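Local coordinates for protein leucine aminopeptidase (Legionella pneumophila, PDB 5GNE) that is probably a zinc-dependent aminopeptidase of the M28 family, removing amino acids from the N-terminal end of peptides, at residues I10-L16 with V54-N60; K81-Y85 with L282-V286. All coordinates share one frame; numbering follows the deposited sequence.

Contact 1 of 2, residues I10-L16 with V54-N60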
loop_
_atom_site.group_PDB
_atom_site.type_symbol
_atom_site.label_atom_id
_atom_site.label_comp_id
_atom_site.label_asym_id
_atom_site.label_seq_id
_atom_site.Cartn_x
_atom_site.Cartn_y
_atom_site.Cartn_z
ATOM N N ILE A 10 -16.281 -6.659 -10.156
ATOM C CA ILE A 10 -15.424 -5.490 -9.948
ATOM C C ILE A 10 -16.223 -4.227 -10.131
ATOM O O ILE A 10 -17.274 -4.225 -10.780
ATOM C CB ILE A 10 -14.229 -5.448 -10.914
ATOM C CG1 ILE A 10 -14.692 -5.266 -12.359
ATOM C CG2 ILE A 10 -13.421 -6.722 -10.850
ATOM C CD1 ILE A 10 -13.515 -5.196 -13.314
ATOM N N ILE A 11 -15.716 -3.149 -9.538
ATOM C CA ILE A 11 -16.322 -1.838 -9.694
ATOM C C ILE A 11 -15.395 -0.984 -10.546
ATOM O O ILE A 11 -14.198 -0.908 -10.290
ATOM C CB ILE A 11 -16.591 -1.187 -8.331
ATOM C CG1 ILE A 11 -17.692 -1.982 -7.615
ATOM C CG2 ILE A 11 -17.002 0.279 -8.485
ATOM C CD1 ILE A 11 -17.842 -1.586 -6.180
ATOM N N VAL A 12 -15.940 -0.412 -11.610
ATOM C CA VAL A 12 -15.189 0.449 -12.523
ATOM C C VAL A 12 -15.885 1.774 -12.794
ATOM O O VAL A 12 -17.087 1.884 -12.679
ATOM C CB VAL A 12 -14.964 -0.246 -13.853
ATOM C CG1 VAL A 12 -14.108 -1.497 -13.631
ATOM C CG2 VAL A 12 -16.318 -0.601 -14.462
ATOM N N SER A 13 -15.118 2.788 -13.185
ATOM C CA SER A 13 -15.714 4.049 -13.668
ATOM C C SER A 13 -16.577 3.760 -14.887
ATOM O O SER A 13 -16.319 2.812 -15.644
ATOM C CB SER A 13 -14.658 5.050 -14.056
ATOM O OG SER A 13 -14.058 4.587 -15.255
ATOM N N ASN A 14 -17.609 4.555 -15.089
ATOM C CA ASN A 14 -18.394 4.382 -16.303
ATOM C C ASN A 14 -17.544 4.475 -17.565
ATOM O O ASN A 14 -17.806 3.798 -18.563
ATOM C CB ASN A 14 -19.559 5.349 -16.301
ATOM C CG ASN A 14 -20.639 4.918 -15.312
ATOM O OD1 ASN A 14 -20.647 3.764 -14.865
ATOM N ND2 ASN A 14 -21.518 5.821 -14.944
ATOM N N CYS A 15 -16.483 5.265 -17.488
ATOM C CA CYS A 15 -15.494 5.359 -18.547
ATOM C C CYS A 15 -14.956 3.994 -18.936
ATOM O O CYS A 15 -14.983 3.590 -20.084
ATOM C CB CYS A 15 -14.344 6.278 -18.110
ATOM S SG CYS A 15 -13.105 6.584 -19.363
ATOM N N LEU A 16 -14.456 3.276 -17.957
ATOM C CA LEU A 16 -13.923 1.943 -18.190
ATOM C C LEU A 16 -15.039 0.974 -18.599
ATOM O O LEU A 16 -14.833 0.100 -19.437
ATOM C CB LEU A 16 -13.227 1.463 -16.936
ATOM C CG LEU A 16 -12.207 0.334 -16.997
ATOM C CD1 LEU A 16 -11.423 0.462 -18.287
ATOM C CD2 LEU A 16 -11.310 0.441 -15.766
ATOM N N VAL A 54 -6.746 7.255 -18.398
ATOM C CA VAL A 54 -7.974 7.962 -18.738
ATOM C C VAL A 54 -9.122 7.650 -17.777
ATOM O O VAL A 54 -9.826 8.550 -17.314
ATOM C CB VAL A 54 -8.402 7.639 -20.187
ATOM C CG1 VAL A 54 -9.727 8.245 -20.496
ATOM C CG2 VAL A 54 -7.338 8.139 -21.158
ATOM N N CYS A 55 -9.293 6.366 -17.481
ATOM C CA CYS A 55 -10.497 5.872 -16.837
ATOM C C CYS A 55 -10.327 5.419 -15.399
ATOM O O CYS A 55 -11.310 5.047 -14.756
ATOM C CB CYS A 55 -11.062 4.710 -17.644
ATOM S SG CYS A 55 -11.628 5.172 -19.291
ATOM N N GLY A 56 -9.088 5.375 -14.911
ATOM C CA GLY A 56 -8.839 4.997 -13.527
ATOM C C GLY A 56 -8.641 3.513 -13.336
ATOM O O GLY A 56 -8.863 2.701 -14.227
ATOM N N ASN A 57 -8.255 3.147 -12.127
ATOM C CA ASN A 57 -8.084 1.757 -11.778
ATOM C C ASN A 57 -9.440 1.155 -11.429
ATOM O O ASN A 57 -10.427 1.859 -11.393
ATOM C CB ASN A 57 -7.101 1.630 -10.616
ATOM C CG ASN A 57 -6.584 0.232 -10.455
ATOM O OD1 ASN A 57 -6.575 -0.541 -11.409
ATOM N ND2 ASN A 57 -6.142 -0.103 -9.253
ATOM N N TYR A 58 -9.484 -0.147 -11.181
ATOM C CA TYR A 58 -10.714 -0.791 -10.744
ATOM C C TYR A 58 -10.574 -1.409 -9.359
ATOM O O TYR A 58 -9.476 -1.643 -8.875
ATOM C CB TYR A 58 -11.125 -1.875 -11.732
ATOM C CG TYR A 58 -10.203 -3.067 -11.755
ATOM C CD1 TYR A 58 -8.988 -3.020 -12.434
ATOM C CD2 TYR A 58 -10.581 -4.249 -11.178
ATOM C CE1 TYR A 58 -8.165 -4.109 -12.485
ATOM C CE2 TYR A 58 -9.766 -5.362 -11.233
ATOM C CZ TYR A 58 -8.570 -5.290 -11.883
ATOM O OH TYR A 58 -7.766 -6.405 -11.921
ATOM N N LEU A 59 -11.705 -1.659 -8.721
ATOM C CA LEU A 59 -11.697 -2.270 -7.404
ATOM C C LEU A 59 -12.282 -3.669 -7.505
ATOM O O LEU A 59 -13.382 -3.838 -8.001
ATOM C CB LEU A 59 -12.511 -1.424 -6.434
ATOM C CG LEU A 59 -12.623 -1.884 -4.976
ATOM C CD1 LEU A 59 -11.264 -1.815 -4.251
ATOM C CD2 LEU A 59 -13.689 -1.056 -4.267
ATOM N N ASN A 60 -11.562 -4.687 -7.070
ATOM C CA ASN A 60 -12.184 -5.992 -7.030
ATOM C C ASN A 60 -13.065 -6.092 -5.803
ATOM O O ASN A 60 -12.602 -5.895 -4.699
ATOM C CB ASN A 60 -11.155 -7.113 -7.030
ATOM C CG ASN A 60 -11.797 -8.472 -7.268
ATOM O OD1 ASN A 60 -12.763 -8.831 -6.601
ATOM N ND2 ASN A 60 -11.291 -9.212 -8.235
HETATM O O HOH W 1 -12.125 2.794 -13.112
#

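Contact 2 of 2, residues K81-Y85 with L282-V286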
loop_
_atom_site.group_PDB
_atom_site.type_symbol
_atom_site.label_atom_id
_atom_site.label_comp_id
_atom_site.label_asym_id
_atom_site.label_seq_id
_atom_site.Cartn_x
_atom_site.Cartn_y
_atom_site.Cartn_z
ATOM N N LYS A 81 -21.432 2.837 -1.637
ATOM C CA LYS A 81 -20.554 2.985 -0.495
ATOM C C LYS A 81 -19.085 2.719 -0.833
ATOM O O LYS A 81 -18.209 3.254 -0.164
ATOM C CB LYS A 81 -21.018 2.056 0.646
ATOM C CG LYS A 81 -21.282 2.787 1.981
ATOM C CD LYS A 81 -22.609 3.585 1.992
ATOM C CE LYS A 81 -23.005 4.045 3.407
ATOM N NZ LYS A 81 -23.467 5.470 3.452
ATOM N N LEU A 82 -18.806 1.936 -1.877
ATOM C CA LEU A 82 -17.418 1.708 -2.295
ATOM C C LEU A 82 -16.946 2.759 -3.332
ATOM O O LEU A 82 -15.820 2.665 -3.822
ATOM C CB LEU A 82 -17.238 0.302 -2.880
ATOM C CG LEU A 82 -17.585 -0.926 -2.027
ATOM C CD1 LEU A 82 -17.152 -2.230 -2.692
ATOM C CD2 LEU A 82 -16.994 -0.825 -0.625
ATOM N N THR A 83 -17.785 3.744 -3.671
ATOM C CA THR A 83 -17.340 4.785 -4.608
ATOM C C THR A 83 -17.513 6.200 -4.051
ATOM O O THR A 83 -17.383 7.170 -4.760
ATOM C CB THR A 83 -18.083 4.710 -5.956
ATOM O OG1 THR A 83 -19.486 4.863 -5.740
ATOM C CG2 THR A 83 -17.836 3.381 -6.631
ATOM N N SER A 84 -17.786 6.296 -2.761
ATOM C CA SER A 84 -17.913 7.565 -2.079
ATOM C C SER A 84 -17.266 7.454 -0.728
ATOM O O SER A 84 -17.171 6.367 -0.187
ATOM C CB SER A 84 -19.387 7.927 -1.941
ATOM O OG SER A 84 -20.046 6.948 -1.157
ATOM N N TYR A 85 -16.838 8.568 -0.161
ATOM C CA TYR A 85 -16.328 8.535 1.202
ATOM C C TYR A 85 -16.732 9.744 2.006
ATOM O O TYR A 85 -16.828 10.839 1.487
ATOM C CB TYR A 85 -14.796 8.386 1.211
ATOM C CG TYR A 85 -14.020 9.566 0.659
ATOM C CD1 TYR A 85 -13.610 10.624 1.476
ATOM C CD2 TYR A 85 -13.678 9.611 -0.686
ATOM C CE1 TYR A 85 -12.886 11.704 0.951
ATOM C CE2 TYR A 85 -12.957 10.682 -1.220
ATOM C CZ TYR A 85 -12.562 11.724 -0.402
ATOM O OH TYR A 85 -11.849 12.773 -0.947
ATOM N N LEU A 282 -1.419 12.811 -0.620
ATOM C CA LEU A 282 -2.634 12.659 -1.410
ATOM C C LEU A 282 -3.771 13.265 -0.650
ATOM O O LEU A 282 -3.788 13.183 0.570
ATOM C CB LEU A 282 -2.920 11.199 -1.701
ATOM C CG LEU A 282 -2.230 10.733 -2.978
ATOM C CD1 LEU A 282 -0.774 10.343 -2.735
ATOM C CD2 LEU A 282 -3.014 9.609 -3.614
ATOM N N LYS A 283 -4.696 13.928 -1.339
ATOM C CA LYS A 283 -5.786 14.535 -0.587
ATOM C C LYS A 283 -7.149 13.860 -0.754
ATOM O O LYS A 283 -8.090 14.224 -0.053
ATOM C CB LYS A 283 -5.930 16.028 -0.897
ATOM C CG LYS A 283 -5.206 16.584 -2.095
ATOM C CD LYS A 283 -5.523 18.088 -2.162
ATOM C CE LYS A 283 -4.779 18.825 -3.259
ATOM N NZ LYS A 283 -5.370 20.181 -3.482
ATOM N N ASP A 284 -7.292 12.913 -1.673
ATOM C CA ASP A 284 -8.555 12.177 -1.709
ATOM C C ASP A 284 -8.420 10.743 -1.163
ATOM O O ASP A 284 -7.375 10.102 -1.263
ATOM C CB ASP A 284 -9.177 12.214 -3.123
ATOM C CG ASP A 284 -8.185 11.906 -4.227
ATOM O OD1 ASP A 284 -7.544 10.842 -4.178
ATOM O OD2 ASP A 284 -8.064 12.742 -5.159
ATOM N N TYR A 285 -9.503 10.255 -0.581
ATOM C CA TYR A 285 -9.550 8.896 -0.095
ATOM C C TYR A 285 -8.537 8.643 1.020
ATOM O O TYR A 285 -8.070 7.528 1.201
ATOM C CB TYR A 285 -9.352 7.911 -1.250
ATOM C CG TYR A 285 -10.663 7.451 -1.835
ATOM C CD1 TYR A 285 -11.324 6.342 -1.305
ATOM C CD2 TYR A 285 -11.253 8.121 -2.890
ATOM C CE1 TYR A 285 -12.534 5.911 -1.818
ATOM C CE2 TYR A 285 -12.463 7.703 -3.407
ATOM C CZ TYR A 285 -13.096 6.598 -2.867
ATOM O OH TYR A 285 -14.298 6.177 -3.380
ATOM N N VAL A 286 -8.233 9.697 1.773
ATOM C CA VAL A 286 -7.340 9.646 2.936
ATOM C C VAL A 286 -7.996 10.432 4.055
ATOM O O VAL A 286 -8.951 11.148 3.815
ATOM C CB VAL A 286 -5.939 10.239 2.651
ATOM C CG1 VAL A 286 -5.162 9.347 1.694
ATOM C CG2 VAL A 286 -6.070 11.645 2.070
#

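Contact 1 of 2, residues I10-L16 with V54-N60
Cys15 and Cys55 form a disulfide, with SG of Cys15 2.0 Å from SG of Cys55. Cys15 lies in the first turn of helix 14-20, and Cys55 ends helix 42-55. The sulfur of Cys15 stands opposite its own backbone N (chi1 -176°), which carries it across to the second helix. CG1 of Val54 packs on that sulfur, and CB of Leu16 rests near CB of Cys55.

Ser13 is the N-cap of helix 14-20. Its OG accepts from the backbone N of Leu16 at 3.0 Å. The same OG donates to O of Cys55 at 2.8 Å, in the carbonyl plane and on a lone pair. One hydroxyl thus links the start of one helix to the end of another. A water adds a second link by bonding to N of Ser13, O of Cys55 and O of Asn57. Gly56 leaves helix 42-55 with positive phi (90°), where a side chain would be jammed against the carbonyl O of Cys55.

Further on, Ile11 and Leu59 form an antiparallel hydrogen-bonded pair, with Ile11 N to Leu59 O at 2.9 Å and Leu59 N to Ile11 O at 3.0 Å. CG of Tyr58 sits between its backbone N and carbonyl carbon (chi1 69°), and this places CD2 of the ring beside Ile10. CD1 and CG2 of Ile10 both meet that CD2, the CD1 to CD2 distance being 3.8 Å. CG1 of Val12 presses on CB of Tyr58. The nearest atoms of the Tyr58 and Glu239 side chains are about 7 Å apart, and Glu239 is a zinc ligand. The whole is a short antiparallel strand pair at the edge of a four-stranded sheet, locked by a disulfide between two helix ends.

Contact 2 of 2, residues K81-Y85 with L282-V286
The two backbones come nearest at Tyr85 and Tyr285, with CA atoms 6.9 Å apart, and Tyr285 has a positive phi (63°). The motif is an edge-to-face tyrosine pair between two loops. One loop follows helix 75-81. The other follows strand 279-282 of the mixed sheet in the M28 peptidase fold.

The edge of the Tyr85 ring is turned to the face of the Tyr285 ring. The centroids of the Tyr85 and Tyr285 rings are 4.6 Å apart, and the planes meet at 55°, so the T-shape is strongly tilted. CD2 of Tyr85 sits over the centre of the Tyr285 ring, 3.5 Å above its plane. CE2 of Tyr85 lies beside it, closest to CD2 of Tyr285. The Tyr85 ring is used on a face as well. CA of Tyr285 makes a CH-pi contact there, 4.1 Å from the centroid of the Tyr85 ring. Tyr85 therefore meets both the ring and the backbone of Tyr285.

The CG of Tyr85 lies between its backbone N and carbonyl carbon (chi1 67°), and the ring lies beside the backbone from Tyr285 to Asp284. Its hydroxyl reaches Asp284, with OH of Tyr85 3.4 Å from CA of Asp284. The Tyr285 ring also packs on Val319 and Thr322 of helix 318-323. It points toward the first loop, where OH of Tyr285 lies 3.3 Å from C of Thr83.

Contact 1 is mostly buried, whereas contact 2 is a surface contact. Contact 1 joins strand and helix ends of the N-terminal region through a disulfide, a serine hydroxyl bond and backbone hydrogen bonds. Contact 2 joins a loop to the peptidase fold, mainly through aromatic packing. The two meet directly. CD1 of Ile11 lies 3.6 Å from CD1 of Leu82, and CG2 of Ile11 packs on CG2 of Thr83. They also share neighbours. Tyr313 touches Ile11, Leu59 and Thr83, and its hydroxyl is hydrogen-bonded to O of Leu82. Asn323 of helix 318-323 touches Leu59 in contact 1 and Tyr285 in contact 2. Contact 1 is the nearer to the zinc site.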